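Local coordinates for protein imidazolonepropionase (Unidentified, PDB 2Q09) that catalyses the metal-dependent hydrolytic opening of the imidazolone-5-propanoate ring to N-formimidoyl-L-glutamate, the third step of histidine degradation, at residues L174-V179 / E192-E197; Q227-A232 / G241-L246; G250-A255 / E267-E272. All coordinates share one frame; numbering follows the deposited sequence.

Contact 1 (L174-V179 / E192-E197). With DI6 (3-[(4S)-2,5-dioxoimidazolidin-4-yl]propanoic acid), chain C.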
# COMPACT_ATOMS: atom_id res chain seq x y z
N LEU A 174 -7.00 11.33 -0.70
CA LEU A 174 -6.10 12.02 0.21
C LEU A 174 -6.09 13.52 -0.07
O LEU A 174 -5.03 14.11 -0.27
CB LEU A 174 -4.69 11.45 0.08
CG LEU A 174 -3.60 12.01 1.01
CD1 LEU A 174 -3.91 11.66 2.46
CD2 LEU A 174 -2.25 11.43 0.61
N ALA A 175 -7.27 14.13 -0.11
CA ALA A 175 -7.37 15.56 -0.37
C ALA A 175 -6.77 16.34 0.79
O ALA A 175 -6.30 17.46 0.63
CB ALA A 175 -8.84 15.95 -0.58
N ALA A 176 -6.79 15.73 1.98
CA ALA A 176 -6.24 16.37 3.17
C ALA A 176 -4.75 16.04 3.32
O ALA A 176 -4.28 15.69 4.40
CB ALA A 176 -7.01 15.92 4.41
N HIS A 177 -4.01 16.16 2.22
CA HIS A 177 -2.57 15.88 2.20
C HIS A 177 -1.82 17.14 2.61
O HIS A 177 -0.72 17.09 3.15
CB HIS A 177 -2.15 15.46 0.79
CG HIS A 177 -0.83 14.76 0.73
ND1 HIS A 177 -0.27 14.35 -0.46
CD2 HIS A 177 0.03 14.38 1.71
CE1 HIS A 177 0.88 13.74 -0.21
NE2 HIS A 177 1.08 13.74 1.09
N ALA A 178 -2.44 18.28 2.33
CA ALA A 178 -1.89 19.59 2.63
C ALA A 178 -2.96 20.61 2.24
O ALA A 178 -3.95 20.26 1.61
CB ALA A 178 -0.63 19.82 1.82
N VAL A 179 -2.76 21.86 2.64
CA VAL A 179 -3.71 22.93 2.33
C VAL A 179 -3.28 23.59 1.02
O VAL A 179 -2.15 24.06 0.90
CB VAL A 179 -3.74 24.00 3.46
CG1 VAL A 179 -4.59 25.19 3.05
CG2 VAL A 179 -4.28 23.39 4.74
N GLU A 192 -13.79 22.16 4.97
CA GLU A 192 -15.22 22.15 4.65
C GLU A 192 -15.46 21.65 3.23
O GLU A 192 -16.40 20.90 2.97
CB GLU A 192 -15.83 23.54 4.80
CG GLU A 192 -16.43 23.82 6.18
CD GLU A 192 -17.22 25.12 6.22
OE1 GLU A 192 -17.84 25.40 7.27
OE2 GLU A 192 -17.21 25.86 5.22
N THR A 193 -14.61 22.08 2.31
CA THR A 193 -14.72 21.69 0.91
C THR A 193 -14.60 20.18 0.75
O THR A 193 -15.37 19.55 0.02
CB THR A 193 -13.63 22.36 0.06
OG1 THR A 193 -13.84 23.78 0.06
CG2 THR A 193 -13.66 21.83 -1.37
N ILE A 194 -13.62 19.60 1.43
CA ILE A 194 -13.38 18.16 1.38
C ILE A 194 -14.60 17.41 1.91
O ILE A 194 -15.08 16.46 1.29
CB ILE A 194 -12.16 17.76 2.26
CG1 ILE A 194 -10.89 18.42 1.73
CG2 ILE A 194 -11.99 16.25 2.27
CD1 ILE A 194 -9.66 18.17 2.59
N CYS A 195 -15.09 17.84 3.06
CA CYS A 195 -16.23 17.21 3.70
C CYS A 195 -17.57 17.41 2.98
O CYS A 195 -18.36 16.47 2.87
CB CYS A 195 -16.36 17.70 5.14
SG CYS A 195 -14.93 17.33 6.19
N GLN A 196 -17.82 18.61 2.49
CA GLN A 196 -19.10 18.89 1.85
C GLN A 196 -19.16 18.75 0.35
O GLN A 196 -20.25 18.69 -0.23
CB GLN A 196 -19.56 20.30 2.23
CG GLN A 196 -19.90 20.47 3.69
CD GLN A 196 -20.04 21.92 4.09
OE1 GLN A 196 -20.60 22.73 3.34
NE2 GLN A 196 -19.54 22.26 5.26
N GLU A 197 -18.01 18.67 -0.31
CA GLU A 197 -18.00 18.58 -1.75
C GLU A 197 -17.19 17.43 -2.34
O GLU A 197 -17.71 16.61 -3.08
CB GLU A 197 -17.52 19.91 -2.33
CG GLU A 197 -18.44 21.07 -1.98
CD GLU A 197 -17.83 22.43 -2.25
OE1 GLU A 197 -16.98 22.55 -3.15
OE2 GLU A 197 -18.22 23.40 -1.56
N1 DI6 C . 4.30 12.20 4.24
C2 DI6 C . 5.26 11.92 3.33
O2 DI6 C . 6.40 11.55 3.55
C3 DI6 C . 4.62 12.17 1.95
N4 DI6 C . 3.25 12.60 2.31
C5 DI6 C . 3.16 12.58 3.65
O5 DI6 C . 2.15 12.87 4.27
C6 DI6 C . 5.38 13.24 1.17
C7 DI6 C . 4.77 13.51 -0.21
C8 DI6 C . 5.51 14.58 -1.03
O9 DI6 C . 5.27 14.62 -2.25
O10 DI6 C . 6.32 15.37 -0.48
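Ala-175 and Ile-194 bring a strand and a helix together, their CA atoms 6.8 Å apart. The segment 174-179 carries the last, weakly bonded residues of strand 168-176 and then runs into loop, with Ala-176 at the centre of an inverse gamma turn; the segment 192-197 is helical and includes a wider pi-type turn at 194-197. No hydrogen bond crosses between them. The contact rests on one branch of Ile-194: with CG1 anti to the carbonyl carbon and the chain extended beyond it (chi2 176°), CD1 lies 4.0 Å from Ala-175 CB and 3.9 Å from Ala-176 CB. Two methyls that small let the end of Ile-194 come right up to the backbone, 3.8 Å from Ala-176 N. His-177 turns the other way, into the ligand pocket. Its NE2 accepts a hydrogen bond of 2.7 Å from N4 of the bound inhibitor, at an N-H...N angle of 157°, while ND1 is hydrogen-bonded to Gly-143 O, which fixes the ring's rotation, and Leu-174 CD2 covers one ring face. A leucine in place of His-177 would probably leave inhibitor N4 without its acceptor and Gly-143 O without its side-chain partner. This is a strand-to-outer-helix contact of the TIM barrel, in the beta-alpha-beta unit completed by strand 210-213, with Glu-151 of helix 148-164 against Ala-175.

Contact 2 (Q227-A232 / G241-L246). With FE (Fe (III) ion), chain B; DI6 (3-[(4S)-2,5-dioxoimidazolidin-4-yl]propanoic acid), chain C.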
# COMPACT_ATOMS: atom_id res chain seq x y z
N GLN A 227 -12.97 16.04 11.48
CA GLN A 227 -14.02 16.51 10.59
C GLN A 227 -14.07 15.65 9.33
O GLN A 227 -15.15 15.30 8.85
CB GLN A 227 -13.77 17.98 10.21
CG GLN A 227 -14.06 18.96 11.33
CD GLN A 227 -15.48 18.84 11.84
OE1 GLN A 227 -15.73 18.27 12.90
NE2 GLN A 227 -16.43 19.37 11.08
N VAL A 228 -12.90 15.31 8.80
CA VAL A 228 -12.83 14.48 7.61
C VAL A 228 -13.39 13.09 7.85
O VAL A 228 -14.26 12.64 7.10
CB VAL A 228 -11.38 14.37 7.10
CG1 VAL A 228 -11.28 13.26 6.06
CG2 VAL A 228 -10.94 15.69 6.51
N TYR A 229 -12.90 12.40 8.88
CA TYR A 229 -13.39 11.05 9.18
C TYR A 229 -14.90 11.02 9.36
O TYR A 229 -15.55 10.02 9.02
CB TYR A 229 -12.71 10.49 10.44
CG TYR A 229 -11.23 10.21 10.28
CD1 TYR A 229 -10.64 10.18 9.01
CD2 TYR A 229 -10.42 9.96 11.38
CE1 TYR A 229 -9.28 9.90 8.86
CE2 TYR A 229 -9.07 9.68 11.24
CZ TYR A 229 -8.51 9.66 9.97
OH TYR A 229 -7.16 9.39 9.82
N LEU A 230 -15.45 12.10 9.89
CA LEU A 230 -16.90 12.18 10.09
C LEU A 230 -17.63 12.14 8.75
O LEU A 230 -18.63 11.44 8.60
CB LEU A 230 -17.26 13.47 10.83
CG LEU A 230 -16.99 13.44 12.33
CD1 LEU A 230 -17.24 14.81 12.92
CD2 LEU A 230 -17.90 12.40 12.98
N ALA A 231 -17.11 12.89 7.79
CA ALA A 231 -17.70 12.94 6.46
C ALA A 231 -17.56 11.57 5.78
O ALA A 231 -18.52 11.05 5.21
CB ALA A 231 -17.00 14.01 5.63
N ALA A 232 -16.37 11.00 5.86
CA ALA A 232 -16.11 9.69 5.27
C ALA A 232 -17.16 8.74 5.83
O ALA A 232 -17.83 8.02 5.09
CB ALA A 232 -14.72 9.21 5.64
N GLY A 241 -4.84 6.95 7.93
CA GLY A 241 -4.14 8.22 8.06
C GLY A 241 -2.63 8.17 8.16
O GLY A 241 -2.04 7.18 8.61
N HIS A 242 -2.01 9.26 7.71
CA HIS A 242 -0.56 9.41 7.79
C HIS A 242 -0.34 9.94 9.21
O HIS A 242 -0.48 11.14 9.45
CB HIS A 242 -0.06 10.45 6.78
CG HIS A 242 0.08 9.93 5.38
ND1 HIS A 242 -0.99 9.50 4.63
CD2 HIS A 242 1.17 9.82 4.59
CE1 HIS A 242 -0.57 9.15 3.43
NE2 HIS A 242 0.74 9.33 3.37
N MSE A 243 -0.01 9.05 10.14
CA MSE A 243 0.15 9.46 11.53
C MSE A 243 1.54 9.38 12.16
O MSE A 243 2.36 8.52 11.82
CB MSE A 243 -0.81 8.66 12.42
CG MSE A 243 -1.90 9.50 13.05
SE MSE A 243 -2.99 10.33 11.72
CE MSE A 243 -4.02 8.81 11.23
N ASP A 244 1.78 10.29 13.10
CA ASP A 244 3.02 10.35 13.86
C ASP A 244 4.31 10.22 13.07
O ASP A 244 5.25 9.56 13.51
CB ASP A 244 2.99 9.28 14.95
CG ASP A 244 1.76 9.39 15.84
OD1 ASP A 244 1.48 10.50 16.33
OD2 ASP A 244 1.09 8.36 16.07
N GLN A 245 4.38 10.85 11.90
CA GLN A 245 5.59 10.79 11.09
C GLN A 245 6.62 11.82 11.58
O GLN A 245 7.81 11.51 11.66
CB GLN A 245 5.27 11.04 9.61
CG GLN A 245 6.48 10.98 8.69
CD GLN A 245 6.14 11.32 7.25
OE1 GLN A 245 5.17 12.03 6.98
NE2 GLN A 245 6.94 10.83 6.31
N LEU A 246 6.15 13.02 11.91
CA LEU A 246 7.04 14.08 12.38
C LEU A 246 6.83 14.43 13.86
O LEU A 246 7.74 14.92 14.52
CB LEU A 246 6.87 15.35 11.52
CG LEU A 246 7.05 15.20 10.00
CD1 LEU A 246 6.80 16.54 9.33
CD2 LEU A 246 8.45 14.70 9.69
FE FE B . 2.38 8.41 2.01
N1 DI6 C . 4.30 12.20 4.24
C2 DI6 C . 5.26 11.92 3.33
O2 DI6 C . 6.40 11.55 3.55
C3 DI6 C . 4.62 12.17 1.95
N4 DI6 C . 3.25 12.60 2.31
C5 DI6 C . 3.16 12.58 3.65
O5 DI6 C . 2.15 12.87 4.27
C6 DI6 C . 5.38 13.24 1.17
C7 DI6 C . 4.77 13.51 -0.21
C8 DI6 C . 5.51 14.58 -1.03
O9 DI6 C . 5.27 14.62 -2.25
O10 DI6 C . 6.32 15.37 -0.48
O HOH W 1 4.39 9.42 2.97
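Tyr-229 reaches from helix 222-234 to strand 238-243 and ends against Gly-241 and selenomethionine Met-243. The tight part is at its hydroxyl: OH lies 3.7 Å from Gly-241 CA and 3.5 Å from Met-243 CE, whose chain, bent at chi2 and chi3, meets the tyrosine from the opposite direction. A CB on Gly-241 would clash with both Tyr-229 OH and Met-243 CE. The buried hydroxyl is satisfied by a hydrogen bond to Lys-240 O. The contact narrows to this tyrosine tip, and Gln-227 and Leu-230 lie on the exposed side of the helix. Beyond the contact, the strand and the loop after it serve the active site. His-242 NE2 binds the iron at 2.3 Å, with His-72, His-74, Asp-317 and a water whose O is 2.4 Å from the metal completing the site. Gln-245, extended beyond CG, sets its amide against the inhibitor in two nearly straight bonds: OE1 accepts from N1 (2.9 Å, 164°) and NE2 donates to O2 (2.9 Å, 175°). Strand 238-243 runs parallel to its neighbours 210-213 and 262-265, and Phe-258 meets the Tyr-229 ring edge-to-face, while Ala-255 of helix 251-257 packs on both Tyr-229 and Met-243.

Contact 3 (G250-A255 / E267-E272)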
# COMPACT_ATOMS: atom_id res chain seq x y z
N GLY A 250 -1.76 12.75 18.57
CA GLY A 250 -2.81 11.88 19.09
C GLY A 250 -3.66 11.35 17.95
O GLY A 250 -4.72 10.78 18.17
N GLY A 251 -3.18 11.54 16.73
CA GLY A 251 -3.90 11.09 15.55
C GLY A 251 -4.17 9.60 15.49
O GLY A 251 -5.25 9.19 15.07
N SER A 252 -3.21 8.78 15.90
CA SER A 252 -3.40 7.34 15.86
C SER A 252 -4.57 6.90 16.74
O SER A 252 -5.31 5.99 16.38
CB SER A 252 -2.12 6.62 16.29
OG SER A 252 -1.10 6.79 15.31
N THR A 253 -4.73 7.54 17.90
CA THR A 253 -5.83 7.19 18.80
C THR A 253 -7.17 7.62 18.22
O THR A 253 -8.18 6.95 18.42
CB THR A 253 -5.64 7.85 20.18
OG1 THR A 253 -4.46 7.32 20.81
CG2 THR A 253 -6.85 7.58 21.08
N LEU A 254 -7.18 8.74 17.51
CA LEU A 254 -8.41 9.23 16.89
C LEU A 254 -8.82 8.26 15.79
O LEU A 254 -9.98 7.83 15.71
CB LEU A 254 -8.18 10.62 16.29
CG LEU A 254 -9.31 11.20 15.44
CD1 LEU A 254 -10.56 11.41 16.29
CD2 LEU A 254 -8.85 12.52 14.84
N ALA A 255 -7.86 7.90 14.94
CA ALA A 255 -8.11 6.97 13.85
C ALA A 255 -8.62 5.64 14.39
O ALA A 255 -9.55 5.06 13.84
CB ALA A 255 -6.82 6.76 13.04
N GLU A 267 6.51 7.00 13.29
CA GLU A 267 7.81 7.21 13.94
C GLU A 267 7.64 7.64 15.40
O GLU A 267 8.37 7.19 16.28
CB GLU A 267 8.63 8.28 13.20
CG GLU A 267 9.44 7.80 11.99
CD GLU A 267 8.58 7.34 10.84
OE1 GLU A 267 7.41 7.78 10.77
OE2 GLU A 267 9.07 6.56 10.00
N TYR A 268 6.66 8.51 15.65
CA TYR A 268 6.40 9.03 16.99
C TYR A 268 5.20 8.44 17.73
O TYR A 268 4.64 9.09 18.62
CB TYR A 268 6.25 10.56 16.92
CG TYR A 268 7.52 11.29 16.58
CD1 TYR A 268 8.40 11.71 17.58
CD2 TYR A 268 7.88 11.52 15.25
CE1 TYR A 268 9.61 12.34 17.27
CE2 TYR A 268 9.08 12.15 14.92
CZ TYR A 268 9.94 12.56 15.94
OH TYR A 268 11.13 13.18 15.62
N LEU A 269 4.81 7.23 17.38
CA LEU A 269 3.67 6.60 18.05
C LEU A 269 4.02 6.31 19.51
O LEU A 269 5.13 5.88 19.82
CB LEU A 269 3.30 5.30 17.33
CG LEU A 269 2.12 4.48 17.88
CD1 LEU A 269 0.82 5.25 17.74
CD2 LEU A 269 2.04 3.17 17.10
N ASP A 270 3.06 6.55 20.40
CA ASP A 270 3.26 6.33 21.84
C ASP A 270 2.49 5.10 22.34
O ASP A 270 1.68 4.52 21.62
CB ASP A 270 2.80 7.56 22.62
CG ASP A 270 1.33 7.86 22.41
OD1 ASP A 270 0.69 8.36 23.36
OD2 ASP A 270 0.83 7.62 21.30
N PRO A 271 2.74 4.67 23.60
CA PRO A 271 2.09 3.51 24.22
C PRO A 271 0.57 3.57 24.19
O PRO A 271 -0.09 2.60 23.80
CB PRO A 271 2.62 3.55 25.65
CG PRO A 271 3.99 4.11 25.47
CD PRO A 271 3.76 5.24 24.51
N GLU A 272 0.01 4.70 24.60
CA GLU A 272 -1.43 4.88 24.61
C GLU A 272 -2.01 4.59 23.23
O GLU A 272 -3.04 3.93 23.10
CB GLU A 272 -1.79 6.31 25.03
CG GLU A 272 -1.35 6.67 26.45
CD GLU A 272 0.16 6.61 26.65
OE1 GLU A 272 0.90 7.15 25.81
OE2 GLU A 272 0.60 6.03 27.66
O HOH W 2 -1.96 8.42 20.00
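Ser-252 and Leu-269 make the closest approach here, through a single methyl. Leu-269 holds CG anti to its backbone nitrogen (chi1 180°), and the turn at chi2 (65°) carries CD1 to the serine, 3.6 Å from Ser-252 CB and 3.5 Å from Ser-252 OG. The oxygen that the methyl touches is already engaged: OG is hydrogen-bonded to Asp-244 OD2, so an apolar group covers a polar atom that has its partner. The leucine side chain is also packed against Ile-274 and Leu-277 of helix 271-280, which places it between the serine and the helix that follows it in the chain. Further along, the link runs through water. Thr-253 OG1 lies 2.8 Å from the O of a water molecule that donates a hydrogen bond of 3.2 Å to Asp-270 OD2, bridging two side chains that do not meet directly. Asp-270, with chi1 near +61°, occupies the N-cap position of helix 271-280, where OD2 also takes a weak bond from Gly-273 N. The same carboxylate oxygen therefore serves both the cap and the water bridge. Helix 251-257, which follows barrel strand 238-243, thus meets the loop that leads from strand 262-265 into helix 271-280, capped by Asp-270; the two are successive outer helices of the TIM barrel characteristic of the amidohydrolase family.

Contacts 1 and 2 are buried and each joins a barrel strand to a helix, whereas contact 3 is only partly buried and joins the first turn of one helix to the loop and N-cap that lead into the next. The first two bear on the same inhibitor, and contact 2 also on the iron; contact 3 lies farther from both. Contacts 1 and 2 meet through Cys-195, packed on Val-228 and Ala-231, and through Leu-174 against His-242. Asp-244 ties contact 2 to contact 3, its backbone O hydrogen-bonded to Tyr-268 N. Contacts 1 and 3 do not touch. Apolar methyl packing thus dominates contact 1, a buried hydroxyl marks contact 2, and water and capping enter at contact 3.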